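Local coordinates for phosphate transporter (Thermotoga maritima MSB8, PDB 6L85), which imports phosphate across the cell membrane in a sodium-dependent manner, as a bacterial relative of the human SLC20 carriers, at residues B[54-59]-B[192-197]; B[60-65]-B[282-287]; B[247-252]-B[330-335]; B[324-329]-B[352-357]. One frame throughout, in Å; residues are numbered along the deposited sequence.

Interaction 1. Residues B[54-59]-B[192-197]. With LMT (dodecyl-beta-D-maltoside), chain N; LMT (dodecyl-beta-D-maltoside), chain O.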
# COMPACT_ATOMS: atom_id res chain seq x y z
N VAL B 54 3.35 -3.08 10.39
CA VAL B 54 3.98 -1.76 10.36
C VAL B 54 2.94 -0.64 10.33
O VAL B 54 3.15 0.43 10.91
CB VAL B 54 4.94 -1.67 9.14
CG1 VAL B 54 5.15 -0.22 8.74
CG2 VAL B 54 6.27 -2.35 9.47
N MET B 55 1.82 -0.84 9.63
CA MET B 55 0.86 0.25 9.54
C MET B 55 -0.03 0.35 10.78
O MET B 55 -0.54 1.44 11.08
CB MET B 55 -0.00 0.08 8.28
CG MET B 55 0.77 0.31 6.94
SD MET B 55 -0.30 0.16 5.49
CE MET B 55 -1.53 1.43 5.79
N PHE B 56 -0.24 -0.76 11.51
CA PHE B 56 -1.23 -0.74 12.58
C PHE B 56 -0.83 -1.51 13.83
O PHE B 56 -1.64 -1.57 14.76
CB PHE B 56 -2.59 -1.28 12.07
CG PHE B 56 -3.79 -0.53 12.60
CD1 PHE B 56 -3.94 0.83 12.35
CD2 PHE B 56 -4.75 -1.18 13.36
CE1 PHE B 56 -5.03 1.54 12.87
CE2 PHE B 56 -5.86 -0.48 13.89
CZ PHE B 56 -6.00 0.89 13.64
N GLY B 57 0.38 -2.07 13.91
CA GLY B 57 0.78 -2.94 15.00
C GLY B 57 1.15 -2.28 16.32
O GLY B 57 1.28 -2.99 17.33
N SER B 58 1.34 -0.95 16.36
CA SER B 58 1.83 -0.36 17.61
C SER B 58 0.76 -0.31 18.70
O SER B 58 1.08 -0.34 19.89
CB SER B 58 2.40 1.04 17.35
OG SER B 58 1.38 1.92 16.91
N HIS B 59 -0.52 -0.26 18.30
CA HIS B 59 -1.61 -0.02 19.24
C HIS B 59 -1.80 -1.18 20.21
O HIS B 59 -1.90 -0.97 21.42
CB HIS B 59 -2.88 0.29 18.46
CG HIS B 59 -2.67 1.33 17.41
ND1 HIS B 59 -2.46 2.66 17.71
CD2 HIS B 59 -2.58 1.24 16.06
CE1 HIS B 59 -2.27 3.35 16.60
NE2 HIS B 59 -2.35 2.50 15.58
N LYS B 192 -6.73 7.68 10.98
CA LYS B 192 -7.20 8.19 12.26
C LYS B 192 -6.26 7.80 13.40
O LYS B 192 -5.70 8.66 14.07
CB LYS B 192 -8.62 7.68 12.53
CG LYS B 192 -9.21 8.14 13.86
CD LYS B 192 -9.62 9.61 13.79
CE LYS B 192 -9.84 10.21 15.17
NZ LYS B 192 -8.62 10.94 15.63
N LYS B 193 -6.05 6.50 13.61
CA LYS B 193 -5.28 6.05 14.77
C LYS B 193 -3.77 6.11 14.56
O LYS B 193 -3.04 6.45 15.48
CB LYS B 193 -5.67 4.62 15.14
CG LYS B 193 -7.05 4.50 15.72
CD LYS B 193 -6.96 4.35 17.23
CE LYS B 193 -5.97 3.25 17.61
NZ LYS B 193 -6.04 2.99 19.08
N THR B 194 -3.26 5.71 13.39
CA THR B 194 -1.81 5.68 13.29
C THR B 194 -1.24 7.06 12.97
O THR B 194 -0.28 7.50 13.61
CB THR B 194 -1.34 4.67 12.24
OG1 THR B 194 -1.74 3.36 12.65
CG2 THR B 194 0.19 4.71 12.10
N LEU B 195 -1.81 7.75 11.98
CA LEU B 195 -1.30 9.06 11.59
C LEU B 195 -1.87 10.19 12.43
O LEU B 195 -1.43 11.33 12.29
CB LEU B 195 -1.58 9.35 10.11
CG LEU B 195 -1.09 8.32 9.12
CD1 LEU B 195 -1.30 8.84 7.71
CD2 LEU B 195 0.38 7.96 9.36
N LYS B 196 -2.86 9.89 13.28
CA LYS B 196 -3.40 10.84 14.25
C LYS B 196 -3.96 12.09 13.57
O LYS B 196 -3.73 13.21 14.01
CB LYS B 196 -2.35 11.19 15.31
CG LYS B 196 -2.22 10.12 16.39
CD LYS B 196 -0.80 9.58 16.51
CE LYS B 196 0.04 10.50 17.41
NZ LYS B 196 1.31 9.86 17.88
N GLN B 197 -4.74 11.88 12.49
CA GLN B 197 -5.41 12.96 11.77
C GLN B 197 -6.86 13.09 12.21
O GLN B 197 -7.43 12.15 12.78
CB GLN B 197 -5.34 12.72 10.25
CG GLN B 197 -3.94 12.63 9.67
CD GLN B 197 -3.18 13.96 9.73
OE1 GLN B 197 -3.35 14.82 8.86
NE2 GLN B 197 -2.36 14.12 10.76
C1' LMT N . 0.15 14.20 7.15
C2' LMT N . -0.53 15.38 6.50
C3' LMT N . -0.18 16.69 7.19
C4' LMT N . 1.19 16.63 7.81
C5' LMT N . 1.34 15.42 8.73
C6' LMT N . 1.24 15.86 10.17
O1' LMT N . -0.70 13.05 7.04
O2' LMT N . -0.16 15.46 5.14
O3' LMT N . -1.16 16.98 8.17
O5' LMT N . 0.32 14.45 8.51
O6' LMT N . 2.55 16.09 10.66
C1 LMT N . -0.38 12.08 6.02
C2 LMT N . -1.13 12.44 4.72
C3 LMT N . -2.15 11.32 4.45
C4 LMT N . -1.40 10.11 3.89
C5 LMT N . -2.49 9.07 3.58
C6 LMT N . -1.83 7.69 3.42
C7 LMT N . -2.79 6.80 2.60
C8 LMT N . -2.46 5.32 2.95
C9 LMT N . -1.66 4.65 1.81
C10 LMT N . -1.38 3.17 2.18
C11 LMT N . -2.52 2.31 1.63
C12 LMT N . -1.99 1.00 1.05
C1' LMT O . 3.47 7.66 12.54
C2' LMT O . 4.04 7.39 13.92
C3' LMT O . 3.71 8.43 14.98
C4' LMT O . 3.56 9.83 14.41
C5' LMT O . 2.76 9.77 13.11
C6' LMT O . 2.46 11.16 12.60
O1' LMT O . 4.28 6.94 11.60
O2' LMT O . 3.54 6.16 14.39
O3' LMT O . 4.76 8.41 15.91
O5' LMT O . 3.51 9.02 12.16
O6' LMT O . 1.92 11.95 13.67
C1 LMT O . 3.87 5.58 11.34
C2 LMT O . 4.67 5.10 10.11
C3 LMT O . 3.68 4.44 9.11
C4 LMT O . 4.53 3.55 8.20
C5 LMT O . 3.67 3.18 6.98
C6 LMT O . 4.65 2.93 5.82
C7 LMT O . 3.93 2.02 4.79
C8 LMT O . 3.07 2.92 3.86
C9 LMT O . 2.08 2.00 3.10
C10 LMT O . 2.71 1.57 1.74
C11 LMT O . 1.59 1.04 0.84
C12 LMT O . 2.18 0.27 -0.35
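The hydroxyl of Thr-194 sits at the centre of this contact, with OG1 anti to its own carbonyl carbon (chi1 -63°) and gripped by two bonds. It donates to Met-55 O at 2.8 Å, lying in the carbonyl plane, and receives His-59 NE2 at 3.1 Å. The second bond is almost straight, 171° at the hydrogen, and OG1 lies in the imidazole plane; the threonine side chain crosses the histidine at about a right angle. Lys-193 and His-59 run past each other in opposite directions. The lysine chain, bent at chi2 and chi3, lays CE over one face of the imidazole in a CH-pi contact, 3.8 Å from the centroid of the His-59 ring; Ser-58 OG covers the opposite face, and Lys-193 NZ continues to the carbonyl of Ser-339. Phe-56 lies further on, with His-59 CD2 over the centre of its ring, and CE1 of Phe-56 reaches Lys-193 CB at 3.9 Å. Beyond the polar centre, Met-55 SD touches a dodecyl maltoside chain. The two bonds form a small interhelical hydrogen-bond network through one threonine hydroxyl, joining the junction of helices 38-56 and 58-66 to the end of helix 167-194.

Interaction 2. Residues B[60-65]-B[282-287]. With LMT (dodecyl-beta-D-maltoside), chain O.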
# COMPACT_ATOMS: atom_id res chain seq x y z
N VAL B 60 -1.82 -2.41 19.71
CA VAL B 60 -1.90 -3.54 20.63
C VAL B 60 -0.56 -3.77 21.33
O VAL B 60 -0.53 -4.29 22.47
CB VAL B 60 -2.38 -4.80 19.87
CG1 VAL B 60 -2.43 -6.01 20.82
CG2 VAL B 60 -3.74 -4.54 19.24
N SER B 61 0.56 -3.43 20.68
CA SER B 61 1.87 -3.52 21.33
C SER B 61 1.92 -2.72 22.63
O SER B 61 2.54 -3.14 23.62
CB SER B 61 2.98 -3.06 20.37
OG SER B 61 3.00 -3.84 19.18
N GLN B 62 1.25 -1.55 22.66
CA GLN B 62 1.17 -0.78 23.90
C GLN B 62 0.45 -1.55 25.01
O GLN B 62 0.86 -1.51 26.18
CB GLN B 62 0.47 0.55 23.64
CG GLN B 62 1.30 1.54 22.86
CD GLN B 62 0.42 2.51 22.12
OE1 GLN B 62 -0.70 2.80 22.56
NE2 GLN B 62 0.90 3.00 20.96
N THR B 63 -0.63 -2.26 24.66
CA THR B 63 -1.36 -3.02 25.67
C THR B 63 -0.53 -4.17 26.20
O THR B 63 -0.51 -4.43 27.41
CB THR B 63 -2.67 -3.53 25.09
OG1 THR B 63 -3.41 -2.41 24.58
CG2 THR B 63 -3.51 -4.24 26.18
N ILE B 64 0.17 -4.88 25.32
CA ILE B 64 1.06 -5.93 25.81
C ILE B 64 2.11 -5.34 26.75
O ILE B 64 2.50 -5.97 27.74
CB ILE B 64 1.71 -6.68 24.63
CG1 ILE B 64 0.63 -7.40 23.81
CG2 ILE B 64 2.77 -7.68 25.12
CD1 ILE B 64 -0.20 -8.40 24.59
N VAL B 65 2.59 -4.12 26.47
CA VAL B 65 3.65 -3.57 27.32
C VAL B 65 3.11 -3.22 28.72
O VAL B 65 3.76 -3.53 29.73
CB VAL B 65 4.33 -2.37 26.64
CG1 VAL B 65 5.17 -1.60 27.64
CG2 VAL B 65 5.24 -2.86 25.49
N VAL B 282 3.59 5.22 26.45
CA VAL B 282 4.58 4.36 25.82
C VAL B 282 4.62 4.62 24.32
O VAL B 282 3.57 4.64 23.65
CB VAL B 282 4.27 2.88 26.10
CG1 VAL B 282 5.20 1.95 25.31
CG2 VAL B 282 4.38 2.59 27.59
N GLU B 283 5.81 4.81 23.77
CA GLU B 283 6.01 4.87 22.33
C GLU B 283 6.73 3.59 21.90
O GLU B 283 7.84 3.31 22.38
CB GLU B 283 6.81 6.11 21.93
CG GLU B 283 6.49 7.33 22.77
CD GLU B 283 7.69 8.28 22.89
OE1 GLU B 283 8.84 7.79 23.03
OE2 GLU B 283 7.47 9.52 22.86
N ILE B 284 6.09 2.81 21.03
CA ILE B 284 6.69 1.55 20.58
C ILE B 284 7.78 1.84 19.56
O ILE B 284 7.50 2.41 18.49
CB ILE B 284 5.63 0.61 19.98
CG1 ILE B 284 4.54 0.30 21.02
CG2 ILE B 284 6.30 -0.69 19.50
CD1 ILE B 284 5.04 -0.60 22.14
N PRO B 285 9.03 1.47 19.84
CA PRO B 285 10.12 1.71 18.87
C PRO B 285 9.88 0.94 17.58
O PRO B 285 9.62 -0.27 17.59
CB PRO B 285 11.38 1.22 19.60
CG PRO B 285 10.98 1.12 21.07
CD PRO B 285 9.51 0.78 21.05
N PHE B 286 9.97 1.67 16.46
CA PHE B 286 9.67 1.06 15.17
C PHE B 286 10.54 -0.16 14.91
O PHE B 286 10.10 -1.09 14.23
CB PHE B 286 9.82 2.09 14.05
CG PHE B 286 8.50 2.53 13.49
CD1 PHE B 286 7.63 1.59 12.95
CD2 PHE B 286 8.09 3.85 13.56
CE1 PHE B 286 6.39 1.96 12.45
CE2 PHE B 286 6.85 4.23 13.07
CZ PHE B 286 6.00 3.27 12.51
N LEU B 287 11.76 -0.17 15.43
CA LEU B 287 12.60 -1.35 15.32
C LEU B 287 11.88 -2.60 15.84
O LEU B 287 11.95 -3.66 15.20
CB LEU B 287 13.91 -1.11 16.09
CG LEU B 287 15.17 -1.85 15.66
CD1 LEU B 287 15.14 -2.09 14.15
CD2 LEU B 287 16.41 -1.06 16.05
C1' LMT O . 3.47 7.66 12.54
C2' LMT O . 4.04 7.39 13.92
C3' LMT O . 3.71 8.43 14.98
C4' LMT O . 3.56 9.83 14.41
C5' LMT O . 2.76 9.77 13.11
C6' LMT O . 2.46 11.16 12.60
O1' LMT O . 4.28 6.94 11.60
O2' LMT O . 3.54 6.16 14.39
O3' LMT O . 4.76 8.41 15.91
O5' LMT O . 3.51 9.02 12.16
O6' LMT O . 1.92 11.95 13.67
C1 LMT O . 3.87 5.58 11.34
C2 LMT O . 4.67 5.10 10.11
C3 LMT O . 3.68 4.44 9.11
C4 LMT O . 4.53 3.55 8.20
C5 LMT O . 3.67 3.18 6.98
C6 LMT O . 4.65 2.93 5.82
C7 LMT O . 3.93 2.02 4.79
C8 LMT O . 3.07 2.92 3.86
C9 LMT O . 2.08 2.00 3.10
C10 LMT O . 2.71 1.57 1.74
C11 LMT O . 1.59 1.04 0.84
C12 LMT O . 2.18 0.27 -0.35
O HOH W 1 3.90 3.85 19.57
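Ile-284 fills the tight half of this contact. Its CG1 branch is anti to the carbonyl carbon (chi1 -59°) and carries CD1 onto the flank of helix 58-66, where CD1 lies 3.7 Å from Ser-61 CB. Val-65, one turn further along the helix, brings CG2 to 4.0 Å from the same Ile-284 CD1, the two side chains passing in opposite directions, while Val-65 CG1 meets Val-282 CG1 at 4.2 Å. Ser-61 meets this apolar patch with CB, while its OG is hydrogen-bonded to the carbonyl of Gly-57. The other half is looser and wetter. Gln-62, extended beyond CG, crosses Ile-284 obliquely, with its CG 3.9 Å from Ile-284 CG1. A water there accepts from Ile-284 N at 2.8 Å and, only weakly, from Gln-62 NE2. Past Pro-285, the N-cap of helix 286-302, the Phe-286 CZ atom touches C2 of a dodecyl maltoside at 3.3 Å. Val-282 and Ile-284 thus lie against helix 58-66 in the turn that leads into helix 286-302, whose Leu-289 packs on both Ser-61 and Ile-284; helix 260-275 adds Ala-260 against Ser-61 and Ile-271 against Val-282, and Leu-204 of the second subunit meets Leu-287.

Interaction 3. Residues B[247-252]-B[330-335]. With NA (sodium ion), chain S.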
# COMPACT_ATOMS: atom_id res chain seq x y z
N SER B 247 -8.56 -12.81 1.73
CA SER B 247 -7.49 -13.44 2.49
C SER B 247 -6.37 -12.45 2.80
O SER B 247 -5.78 -12.49 3.90
CB SER B 247 -6.93 -14.64 1.72
OG SER B 247 -7.62 -15.82 2.06
N CYS B 248 -6.06 -11.56 1.85
CA CYS B 248 -5.09 -10.50 2.11
C CYS B 248 -5.56 -9.61 3.26
O CYS B 248 -4.76 -9.18 4.11
CB CYS B 248 -4.88 -9.62 0.87
SG CYS B 248 -4.17 -10.41 -0.57
N TYR B 249 -6.84 -9.27 3.24
CA TYR B 249 -7.44 -8.46 4.30
C TYR B 249 -7.22 -9.13 5.66
O TYR B 249 -6.80 -8.48 6.64
CB TYR B 249 -8.92 -8.26 3.97
CG TYR B 249 -9.73 -7.35 4.87
CD1 TYR B 249 -9.14 -6.30 5.57
CD2 TYR B 249 -11.10 -7.55 5.01
CE1 TYR B 249 -9.91 -5.47 6.38
CE2 TYR B 249 -11.87 -6.74 5.83
CZ TYR B 249 -11.26 -5.69 6.51
OH TYR B 249 -12.04 -4.88 7.32
N VAL B 250 -7.42 -10.45 5.73
CA VAL B 250 -7.18 -11.13 7.01
C VAL B 250 -5.71 -11.07 7.39
O VAL B 250 -5.38 -10.82 8.56
CB VAL B 250 -7.70 -12.59 7.01
CG1 VAL B 250 -7.50 -13.21 8.40
CG2 VAL B 250 -9.15 -12.65 6.66
N SER B 251 -4.81 -11.31 6.44
CA SER B 251 -3.36 -11.26 6.69
C SER B 251 -2.92 -9.93 7.28
O SER B 251 -2.10 -9.88 8.21
CB SER B 251 -2.61 -11.49 5.38
OG SER B 251 -2.28 -12.84 5.22
N PHE B 252 -3.38 -8.84 6.67
CA PHE B 252 -3.10 -7.50 7.15
C PHE B 252 -3.57 -7.34 8.59
O PHE B 252 -2.82 -6.85 9.46
CB PHE B 252 -3.80 -6.49 6.23
CG PHE B 252 -3.60 -5.05 6.61
CD1 PHE B 252 -4.40 -4.44 7.57
CD2 PHE B 252 -2.62 -4.28 5.99
CE1 PHE B 252 -4.23 -3.10 7.92
CE2 PHE B 252 -2.43 -2.93 6.33
CZ PHE B 252 -3.24 -2.35 7.29
N THR B 330 -13.74 -12.09 9.83
CA THR B 330 -12.57 -12.24 10.69
C THR B 330 -11.73 -10.98 10.69
O THR B 330 -11.36 -10.46 11.75
CB THR B 330 -11.73 -13.42 10.20
OG1 THR B 330 -12.51 -14.60 10.31
CG2 THR B 330 -10.46 -13.54 11.03
N ALA B 331 -11.42 -10.47 9.49
CA ALA B 331 -10.53 -9.33 9.36
C ALA B 331 -11.15 -8.09 9.98
O ALA B 331 -10.46 -7.33 10.67
CB ALA B 331 -10.18 -9.09 7.89
N THR B 332 -12.44 -7.88 9.74
CA THR B 332 -13.14 -6.76 10.36
C THR B 332 -13.10 -6.84 11.89
O THR B 332 -12.75 -5.86 12.56
CB THR B 332 -14.59 -6.72 9.89
OG1 THR B 332 -14.61 -6.77 8.46
CG2 THR B 332 -15.30 -5.45 10.40
N THR B 333 -13.45 -8.00 12.45
CA THR B 333 -13.40 -8.16 13.89
C THR B 333 -12.01 -7.83 14.43
O THR B 333 -11.86 -7.09 15.41
CB THR B 333 -13.80 -9.59 14.28
OG1 THR B 333 -15.08 -9.88 13.73
CG2 THR B 333 -13.85 -9.76 15.80
N VAL B 334 -10.98 -8.36 13.76
CA VAL B 334 -9.62 -8.27 14.28
C VAL B 334 -9.10 -6.84 14.17
O VAL B 334 -8.45 -6.33 15.08
CB VAL B 334 -8.72 -9.29 13.55
CG1 VAL B 334 -7.22 -9.00 13.80
CG2 VAL B 334 -9.08 -10.73 13.98
N LEU B 335 -9.42 -6.15 13.06
CA LEU B 335 -9.01 -4.76 12.88
C LEU B 335 -9.69 -3.86 13.89
O LEU B 335 -9.06 -2.93 14.43
CB LEU B 335 -9.34 -4.29 11.46
CG LEU B 335 -8.23 -4.15 10.42
CD1 LEU B 335 -8.72 -3.38 9.20
CD2 LEU B 335 -6.96 -3.51 10.98
NA NA S . -9.83 -16.32 1.23
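Tyr-249 holds CG anti to its backbone N (chi1 -175°), which swings the ring away from its own helix and across to the neighbouring one; Phe-252 adopts the same first torsion one turn later, and Val-250 places CG1 anti to N, leaving CG2 to face Ala-331. The motif is a close pair of nearly parallel helices in the helical core of this phosphate transporter family protein, with segment axes 8.4 Å apart and inclined by 21°. A small residue lets them approach: Ala-331 CB points at helix 231-258, 3.7 Å from Val-250 CA, and the same methyl sits over the centre of the Tyr-249 ring. This is a CH-pi contact, 3.4 Å from CB to the ring centroid and 12° off the normal, so Ala-331 is wedged between the phenol face and the helix backbone. Leu-335 closes the next turn with its two branches divided between the aromatics: CD1 comes to the edge of the tyrosine, 3.7 Å from Tyr-249 CE1, and CD2 to the edge of the phenylalanine, 4.1 Å from Phe-252 CE1. At its tip, Tyr-249 OH makes a weak hydrogen bond to Thr-332 OG1, which is also hydrogen-bonded to the Phe-328 carbonyl. On the side of helix 231-258 that faces away from segment 330-335, Ser-247 works in the sodium site it shares with Thr-29, Gln-243 and Asp-327: its OG binds the ion at 2.4 Å and is also hydrogen-bonded to Ser-26 O.

Interaction 4. Residues B[324-329]-B[352-357]. With NA (sodium ion), chain S.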
# COMPACT_ATOMS: atom_id res chain seq x y z
N PHE B 324 -15.09 -16.23 1.41
CA PHE B 324 -15.14 -14.77 1.31
C PHE B 324 -15.74 -14.14 2.57
O PHE B 324 -15.17 -13.20 3.14
CB PHE B 324 -15.96 -14.40 0.07
CG PHE B 324 -16.06 -12.91 -0.20
CD1 PHE B 324 -15.12 -12.28 -0.99
CD2 PHE B 324 -17.13 -12.16 0.30
CE1 PHE B 324 -15.21 -10.91 -1.27
CE2 PHE B 324 -17.24 -10.81 0.02
CZ PHE B 324 -16.27 -10.18 -0.77
N THR B 325 -16.92 -14.64 2.99
CA THR B 325 -17.61 -14.09 4.16
C THR B 325 -16.82 -14.32 5.46
O THR B 325 -16.74 -13.43 6.31
CB THR B 325 -19.01 -14.72 4.25
OG1 THR B 325 -19.79 -14.29 3.12
CG2 THR B 325 -19.76 -14.31 5.54
N VAL B 326 -16.24 -15.51 5.62
CA VAL B 326 -15.47 -15.84 6.81
C VAL B 326 -14.27 -14.91 6.95
O VAL B 326 -13.98 -14.38 8.03
CB VAL B 326 -15.03 -17.32 6.76
CG1 VAL B 326 -13.86 -17.60 7.73
CG2 VAL B 326 -16.21 -18.23 7.02
N ASP B 327 -13.55 -14.72 5.84
CA ASP B 327 -12.39 -13.83 5.86
C ASP B 327 -12.79 -12.40 6.16
O ASP B 327 -12.17 -11.74 7.00
CB ASP B 327 -11.67 -13.88 4.52
CG ASP B 327 -10.98 -15.20 4.27
OD1 ASP B 327 -10.72 -15.94 5.25
OD2 ASP B 327 -10.67 -15.48 3.09
N PHE B 328 -13.80 -11.88 5.44
CA PHE B 328 -14.21 -10.51 5.68
C PHE B 328 -14.55 -10.30 7.15
O PHE B 328 -14.09 -9.33 7.78
CB PHE B 328 -15.41 -10.13 4.81
CG PHE B 328 -15.78 -8.67 4.92
CD1 PHE B 328 -16.58 -8.23 5.97
CD2 PHE B 328 -15.28 -7.74 4.02
CE1 PHE B 328 -16.90 -6.87 6.09
CE2 PHE B 328 -15.60 -6.41 4.12
CZ PHE B 328 -16.41 -5.96 5.16
N SER B 329 -15.36 -11.21 7.73
CA SER B 329 -15.81 -11.02 9.11
C SER B 329 -14.65 -11.15 10.08
O SER B 329 -14.59 -10.41 11.07
CB SER B 329 -16.89 -12.05 9.45
OG SER B 329 -17.92 -12.00 8.47
N GLY B 352 -14.90 -18.91 15.05
CA GLY B 352 -16.21 -18.32 15.22
C GLY B 352 -16.87 -17.97 13.89
O GLY B 352 -18.05 -18.26 13.68
N ALA B 353 -16.12 -17.34 12.99
CA ALA B 353 -16.69 -16.93 11.71
C ALA B 353 -17.16 -18.15 10.92
O ALA B 353 -18.24 -18.13 10.30
CB ALA B 353 -15.66 -16.12 10.92
N VAL B 354 -16.36 -19.22 10.93
CA VAL B 354 -16.74 -20.46 10.26
C VAL B 354 -18.04 -21.00 10.84
O VAL B 354 -18.97 -21.36 10.10
CB VAL B 354 -15.60 -21.49 10.36
CG1 VAL B 354 -16.09 -22.87 9.91
CG2 VAL B 354 -14.40 -21.07 9.52
N THR B 355 -18.14 -21.07 12.18
CA THR B 355 -19.38 -21.60 12.77
C THR B 355 -20.56 -20.69 12.44
O THR B 355 -21.69 -21.17 12.31
CB THR B 355 -19.25 -21.79 14.29
OG1 THR B 355 -19.39 -20.54 14.97
CG2 THR B 355 -17.92 -22.40 14.65
N GLY B 356 -20.31 -19.40 12.25
CA GLY B 356 -21.40 -18.49 11.91
C GLY B 356 -21.90 -18.64 10.48
O GLY B 356 -23.07 -18.37 10.20
N VAL B 357 -21.03 -19.03 9.54
CA VAL B 357 -21.54 -19.25 8.18
C VAL B 357 -22.10 -20.64 7.98
O VAL B 357 -22.65 -20.93 6.91
CB VAL B 357 -20.53 -19.10 7.03
CG1 VAL B 357 -20.17 -17.65 6.81
CG2 VAL B 357 -19.32 -20.01 7.24
NA NA S . -9.83 -16.32 1.23
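Helix 320-339 enters this contact with Phe-324 turned elsewhere, its ring edge-to-face with Phe-239. Thr-325 comes next and shows the partner helix its methyl: CG2, anti to the backbone N, lies 3.6 Å from Val-357 CG1, while OG1 is hydrogen-bonded to the carbonyl of Ser-321. Val-326 makes the largest share of the contact. With CG1 anti to N (chi1 161°), its two branches fork over helix 346-357: CG1 of Val-326 meets Val-354 CG2 at 3.9 Å and Ala-353 CB at 4.0 Å, whereas the Val-326 and Val-357 side chains cross at about a right angle, with CG2 touching CG2 at 3.6 Å. Asp-327 starts off away from helix 346-357, and its OD2 binds at 2.2 Å the sodium ion that Ser-247 also binds. Phe-328 leaves the interface again for an edge-to-face pairing with Phe-178. Ser-329 bends OG back to Thr-325 O at 2.8 Å, approaching from above the carbonyl plane, so the hydroxyl is bonded within its own turn, to an oxygen that also accepts from Ser-329 N. The segment axes cross at 138°, and the touch between them is made mainly by methyl groups. One helix thereby presents an apolar flank to its neighbour and a carboxylate to the ion, and direct coordination by OD2 would favour an ionised Asp-327.

Interactions 1 and 2 lie side by side, centres 11 Å apart, on the same side of the chain's centre; both draw on helix 58-66, a shared dodecyl maltoside and the second subunit. Interactions 3 and 4, also 11 Å apart, share helix 320-339 and one sodium ion, bound by Ser-247 of interaction 3 and Asp-327 of interaction 4. Interactions 1 and 3 touch where Met-55 meets Phe-252 and Phe-56 meets Leu-335, whereas 2 and 4 stand 30 Å apart on opposite sides of the chain's centre. Along the sequence the segments of 1 and 2 alternate, as do those of 3 and 4. Packing thus runs continuously from the detergent-contacting, dimer-facing region to a sodium site.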